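Local coordinates for secreted protein ASP-2 (PDB 1U53) that is of unknown molecular function but is a secreted pathogenesis-related-1 (CAP family) protein of a hookworm, studied as a vaccine antigen against human hookworm infection, at residues 59-73 and 148-162. Sequence-based numbering, arbitrary orientation.
Sequences VEKTAMNNAKQCVFK and CYVEACSNMCYVVCQ
With CG trans to the main-chain nitrogen in both M64 (chi1 -177°) and Y149 (chi1 -164°), the methionine lies across the tyrosine ring: its CG stands 3.6 Å from the ring centroid, a CH-pi contact over the face, while SD adds an oblique Met-aromatic contact. A bend at chi2 swings K68 back toward the strands, where NZ makes a salt bridge to E151 OE1 (2.9 Å) and a hydrogen bond to Y149 OH; that hydroxyl also bonds to the backbone of N10. Between these groups and V160, A67 CB packs on Y149 CD2 at 3.8 Å. Helix 57-67 covers one face of the antiparallel hairpin 145-152/157-164, while helices 14-32 and 97-109 touch side chains of the other, the alpha-beta-alpha sandwich of the CAP fold. Past the helix C70 takes a positive phi, and C70 SG joins C153 SG in a disulfide (2.1 Å), tying the chain to the hairpin turn. Y158 OH donates to N66 OD1 (2.7 Å), tilted from the carbonyl plane, and accepts a nearly straight bond from K73 N (168°). T62 OG1 donates to Q162 OE1 (2.8 Å), and a water bridges T62 O to Q162 NE2, which also bonds to the carboxylate of E85.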
loop_
_atom_site.group_PDB
_atom_site.type_symbol
_atom_site.label_atom_id
_atom_site.label_comp_id
_atom_site.label_asym_id
_atom_site.label_seq_id
_atom_site.Cartn_x
_atom_site.Cartn_y
_atom_site.Cartn_z
ATOM N N VAL A 59 8.597 7.257 -7.995
ATOM C CA VAL A 59 8.404 6.623 -6.685
ATOM C C VAL A 59 9.071 5.262 -6.703
ATOM O O VAL A 59 9.721 4.868 -5.727
ATOM C CB VAL A 59 6.929 6.512 -6.376
ATOM C CG1 VAL A 59 6.734 5.832 -4.999
ATOM C CG2 VAL A 59 6.332 7.969 -6.305
ATOM N N GLU A 60 8.943 4.524 -7.810
ATOM C CA GLU A 60 9.706 3.243 -7.928
ATOM C C GLU A 60 11.225 3.443 -7.763
ATOM O O GLU A 60 11.923 2.638 -7.137
ATOM C CB GLU A 60 9.443 2.581 -9.290
ATOM C CG GLU A 60 10.290 1.357 -9.531
ATOM C CD GLU A 60 9.933 0.711 -10.851
ATOM O OE1 GLU A 60 10.780 0.807 -11.758
ATOM O OE2 GLU A 60 8.817 0.140 -10.967
ATOM N N LYS A 61 11.715 4.577 -8.299
ATOM C CA LYS A 61 13.150 4.866 -8.262
ATOM C C LYS A 61 13.604 4.999 -6.852
ATOM O O LYS A 61 14.603 4.417 -6.475
ATOM C CB LYS A 61 13.417 6.198 -8.949
ATOM C CG LYS A 61 14.842 6.661 -8.836
ATOM C CD LYS A 61 14.962 8.078 -9.369
ATOM C CE LYS A 61 16.400 8.582 -9.260
ATOM N NZ LYS A 61 17.425 7.683 -9.946
ATOM N N THR A 62 12.867 5.746 -6.045
ATOM C CA THR A 62 13.287 5.864 -4.624
ATOM C C THR A 62 13.064 4.571 -3.817
ATOM O O THR A 62 13.845 4.234 -2.944
ATOM C CB THR A 62 12.659 7.105 -3.926
ATOM O OG1 THR A 62 11.278 7.253 -4.264
ATOM C CG2 THR A 62 13.447 8.376 -4.353
ATOM N N ALA A 63 12.012 3.818 -4.131
ATOM C CA ALA A 63 11.858 2.498 -3.503
ATOM C C ALA A 63 13.042 1.600 -3.834
ATOM O O ALA A 63 13.613 0.896 -2.957
ATOM C CB ALA A 63 10.537 1.854 -3.950
ATOM N N MET A 64 13.443 1.623 -5.106
ATOM C CA MET A 64 14.657 0.961 -5.579
ATOM C C MET A 64 15.913 1.347 -4.820
ATOM O O MET A 64 16.744 0.484 -4.493
ATOM C CB MET A 64 14.860 1.230 -7.096
ATOM C CG MET A 64 16.070 0.492 -7.654
ATOM S SD MET A 64 16.217 0.903 -9.417
ATOM C CE MET A 64 16.698 2.626 -9.337
ATOM N N ASN A 65 16.094 2.653 -4.569
ATOM C CA ASN A 65 17.259 3.111 -3.848
ATOM C C ASN A 65 17.349 2.424 -2.479
ATOM O O ASN A 65 18.437 2.183 -1.991
ATOM C CB ASN A 65 17.206 4.628 -3.651
ATOM C CG ASN A 65 17.408 5.395 -4.939
ATOM O OD1 ASN A 65 17.817 4.819 -5.945
ATOM N ND2 ASN A 65 17.068 6.690 -4.936
ATOM N N ASN A 66 16.204 2.141 -1.850
ATOM C CA ASN A 66 16.204 1.402 -0.593
ATOM C C ASN A 66 16.487 -0.059 -0.860
ATOM O O ASN A 66 17.465 -0.628 -0.354
ATOM C CB ASN A 66 14.826 1.569 0.097
ATOM C CG ASN A 66 14.733 0.851 1.455
ATOM O OD1 ASN A 66 15.492 -0.067 1.731
ATOM N ND2 ASN A 66 13.776 1.276 2.303
ATOM N N ALA A 67 15.658 -0.664 -1.696
ATOM C CA ALA A 67 15.825 -2.117 -1.966
ATOM C C ALA A 67 17.249 -2.482 -2.345
ATOM O O ALA A 67 17.721 -3.477 -1.878
ATOM C CB ALA A 67 14.854 -2.582 -3.029
ATOM N N LYS A 68 17.910 -1.705 -3.205
ATOM C CA LYS A 68 19.222 -2.118 -3.711
ATOM C C LYS A 68 20.283 -2.209 -2.622
ATOM O O LYS A 68 21.325 -2.844 -2.827
ATOM C CB LYS A 68 19.712 -1.143 -4.783
ATOM C CG LYS A 68 18.946 -1.296 -6.093
ATOM C CD LYS A 68 19.398 -2.557 -6.766
ATOM C CE LYS A 68 19.044 -2.612 -8.244
ATOM N NZ LYS A 68 19.184 -4.013 -8.746
ATOM N N GLN A 69 20.082 -1.545 -1.479
ATOM C CA GLN A 69 21.080 -1.649 -0.400
ATOM C C GLN A 69 21.052 -2.986 0.344
ATOM O O GLN A 69 21.992 -3.318 1.080
ATOM C CB GLN A 69 20.883 -0.539 0.611
ATOM C CG GLN A 69 20.934 0.853 0.043
ATOM C CD GLN A 69 20.534 1.889 1.071
ATOM O OE1 GLN A 69 21.115 1.956 2.179
ATOM N NE2 GLN A 69 19.556 2.714 0.727
ATOM N N CYS A 70 19.970 -3.756 0.173
ATOM C CA CYS A 70 19.869 -5.112 0.698
ATOM C C CYS A 70 20.045 -5.148 2.223
ATOM O O CYS A 70 20.678 -6.036 2.764
ATOM C CB CYS A 70 20.875 -6.042 -0.011
ATOM S SG CYS A 70 20.284 -6.463 -1.673
ATOM N N VAL A 71 19.499 -4.129 2.882
ATOM C CA VAL A 71 19.373 -4.059 4.342
ATOM C C VAL A 71 17.887 -3.854 4.600
ATOM O O VAL A 71 17.257 -2.945 4.032
ATOM C CB VAL A 71 20.134 -2.891 4.931
ATOM C CG1 VAL A 71 19.986 -2.909 6.442
ATOM C CG2 VAL A 71 21.645 -3.002 4.552
ATOM N N PHE A 72 17.318 -4.730 5.412
ATOM C CA PHE A 72 15.882 -4.615 5.730
ATOM C C PHE A 72 15.685 -3.449 6.696
ATOM O O PHE A 72 15.835 -3.612 7.916
ATOM C CB PHE A 72 15.400 -5.918 6.378
ATOM C CG PHE A 72 13.900 -5.975 6.621
ATOM C CD1 PHE A 72 13.007 -6.147 5.571
ATOM C CD2 PHE A 72 13.382 -5.845 7.897
ATOM C CE1 PHE A 72 11.640 -6.194 5.823
ATOM C CE2 PHE A 72 11.999 -5.907 8.154
ATOM C CZ PHE A 72 11.131 -6.055 7.113
ATOM N N LYS A 73 15.367 -2.266 6.162
ATOM C CA LYS A 73 15.261 -1.086 7.012
ATOM C C LYS A 73 14.484 -0.012 6.282
ATOM O O LYS A 73 14.668 0.212 5.086
ATOM C CB LYS A 73 16.672 -0.541 7.342
ATOM C CG LYS A 73 16.661 0.466 8.507
ATOM C CD LYS A 73 18.011 1.185 8.627
ATOM C CE LYS A 73 17.984 2.177 9.802
ATOM N NZ LYS A 73 17.384 1.570 11.028
ATOM N N CYS A 148 7.192 0.556 -6.560
ATOM C CA CYS A 148 7.853 -0.450 -5.738
ATOM C C CYS A 148 9.048 -1.057 -6.439
ATOM O O CYS A 148 9.176 -0.968 -7.645
ATOM C CB CYS A 148 6.852 -1.593 -5.446
ATOM S SG CYS A 148 5.228 -1.048 -4.854
ATOM N N TYR A 149 9.870 -1.753 -5.668
ATOM C CA TYR A 149 10.983 -2.492 -6.265
ATOM C C TYR A 149 11.212 -3.766 -5.472
ATOM O O TYR A 149 11.099 -3.755 -4.230
ATOM C CB TYR A 149 12.237 -1.617 -6.287
ATOM C CG TYR A 149 13.331 -2.139 -7.208
ATOM C CD1 TYR A 149 13.358 -1.765 -8.558
ATOM C CD2 TYR A 149 14.305 -3.026 -6.736
ATOM C CE1 TYR A 149 14.329 -2.287 -9.395
ATOM C CE2 TYR A 149 15.270 -3.532 -7.567
ATOM C CZ TYR A 149 15.291 -3.157 -8.893
ATOM O OH TYR A 149 16.293 -3.641 -9.732
ATOM N N VAL A 150 11.555 -4.851 -6.177
ATOM C CA VAL A 150 11.884 -6.163 -5.588
ATOM C C VAL A 150 13.301 -6.479 -5.973
ATOM O O VAL A 150 13.652 -6.469 -7.188
ATOM C CB VAL A 150 10.992 -7.270 -6.130
ATOM C CG1 VAL A 150 11.348 -8.623 -5.508
ATOM C CG2 VAL A 150 9.491 -6.911 -5.922
ATOM N N GLU A 151 14.125 -6.714 -4.956
ATOM C CA GLU A 151 15.542 -7.008 -5.165
ATOM C C GLU A 151 15.875 -8.394 -4.674
ATOM O O GLU A 151 15.543 -8.748 -3.551
ATOM C CB GLU A 151 16.398 -5.996 -4.397
ATOM C CG GLU A 151 17.934 -6.191 -4.545
ATOM C CD GLU A 151 18.506 -5.890 -5.926
ATOM O OE1 GLU A 151 17.743 -5.641 -6.875
ATOM O OE2 GLU A 151 19.768 -5.962 -6.072
ATOM N N ALA A 152 16.604 -9.160 -5.494
ATOM C CA ALA A 152 17.080 -10.457 -5.049
ATOM C C ALA A 152 18.415 -10.252 -4.407
ATOM O O ALA A 152 19.441 -10.198 -5.108
ATOM C CB ALA A 152 17.226 -11.403 -6.226
ATOM N N CYS A 153 18.424 -10.124 -3.083
ATOM C CA CYS A 153 19.661 -9.913 -2.369
ATOM C C CYS A 153 20.300 -11.251 -2.101
ATOM O O CYS A 153 19.729 -12.302 -2.413
ATOM C CB CYS A 153 19.386 -9.214 -1.051
ATOM S SG CYS A 153 18.621 -7.614 -1.236
ATOM N N SER A 154 21.475 -11.239 -1.495
ATOM C CA SER A 154 22.195 -12.504 -1.323
ATOM C C SER A 154 21.391 -13.488 -0.479
ATOM O O SER A 154 21.315 -14.685 -0.806
ATOM C CB SER A 154 23.560 -12.252 -0.686
ATOM O OG SER A 154 24.343 -11.444 -1.553
ATOM N N ASN A 155 20.772 -12.987 0.586
ATOM C CA ASN A 155 20.073 -13.844 1.540
ATOM C C ASN A 155 18.607 -13.543 1.796
ATOM O O ASN A 155 18.024 -14.100 2.726
ATOM C CB ASN A 155 20.814 -13.859 2.880
ATOM C CG ASN A 155 22.082 -14.683 2.813
ATOM O OD1 ASN A 155 22.459 -15.172 1.745
ATOM N ND2 ASN A 155 22.731 -14.862 3.940
ATOM N N MET A 156 18.007 -12.686 0.976
ATOM C CA MET A 156 16.582 -12.403 1.102
ATOM C C MET A 156 16.074 -11.850 -0.216
ATOM O O MET A 156 16.844 -11.295 -1.007
ATOM C CB MET A 156 16.295 -11.358 2.196
ATOM C CG MET A 156 16.929 -9.978 1.887
ATOM S SD MET A 156 16.428 -8.787 3.158
ATOM C CE MET A 156 17.601 -7.496 2.769
ATOM N N CYS A 157 14.775 -11.977 -0.423
ATOM C CA CYS A 157 14.112 -11.271 -1.510
ATOM C C CYS A 157 13.540 -10.058 -0.787
ATOM O O CYS A 157 12.777 -10.240 0.169
ATOM C CB CYS A 157 12.983 -12.125 -2.106
ATOM S SG CYS A 157 12.014 -11.193 -3.334
ATOM N N TYR A 158 13.950 -8.837 -1.176
ATOM C CA TYR A 158 13.622 -7.640 -0.401
ATOM C C TYR A 158 12.708 -6.729 -1.227
ATOM O O TYR A 158 13.026 -6.384 -2.366
ATOM C CB TYR A 158 14.930 -6.930 -0.006
ATOM C CG TYR A 158 14.777 -5.669 0.798
ATOM C CD1 TYR A 158 13.802 -5.562 1.804
ATOM C CD2 TYR A 158 15.658 -4.614 0.636
ATOM C CE1 TYR A 158 13.665 -4.399 2.571
ATOM C CE2 TYR A 158 15.509 -3.426 1.383
ATOM C CZ TYR A 158 14.529 -3.329 2.348
ATOM O OH TYR A 158 14.420 -2.170 3.092
ATOM N N VAL A 159 11.543 -6.385 -0.654
ATOM C CA VAL A 159 10.502 -5.646 -1.384
ATOM C C VAL A 159 10.286 -4.348 -0.670
ATOM O O VAL A 159 10.056 -4.324 0.547
ATOM C CB VAL A 159 9.168 -6.411 -1.342
ATOM C CG1 VAL A 159 8.033 -5.628 -1.980
ATOM C CG2 VAL A 159 9.339 -7.811 -2.004
ATOM N N VAL A 160 10.277 -3.280 -1.431
ATOM C CA VAL A 160 9.963 -1.975 -0.889
ATOM C C VAL A 160 8.924 -1.334 -1.778
ATOM O O VAL A 160 9.114 -1.245 -2.982
ATOM C CB VAL A 160 11.247 -1.100 -0.907
ATOM C CG1 VAL A 160 10.977 0.330 -0.379
ATOM C CG2 VAL A 160 12.321 -1.721 -0.045
ATOM N N CYS A 161 7.817 -0.855 -1.190
ATOM C CA CYS A 161 6.898 0.037 -1.918
ATOM C C CYS A 161 6.909 1.431 -1.290
ATOM O O CYS A 161 6.999 1.547 -0.064
ATOM C CB CYS A 161 5.458 -0.464 -1.828
ATOM S SG CYS A 161 5.142 -1.867 -2.935
ATOM N N GLN A 162 6.859 2.473 -2.108
ATOM C CA GLN A 162 6.685 3.813 -1.535
ATOM C C GLN A 162 5.378 4.411 -2.062
ATOM O O GLN A 162 4.846 3.961 -3.061
ATOM C CB GLN A 162 7.912 4.718 -1.775
ATOM C CG GLN A 162 9.061 4.264 -0.880
ATOM C CD GLN A 162 10.420 4.903 -1.177
ATOM O OE1 GLN A 162 10.518 5.756 -2.053
ATOM N NE2 GLN A 162 11.469 4.504 -0.419
HETATM O O HOH W 1 14.387 5.490 -0.515
HETATM O O HOH W 2 21.784 -4.784 -4.573
#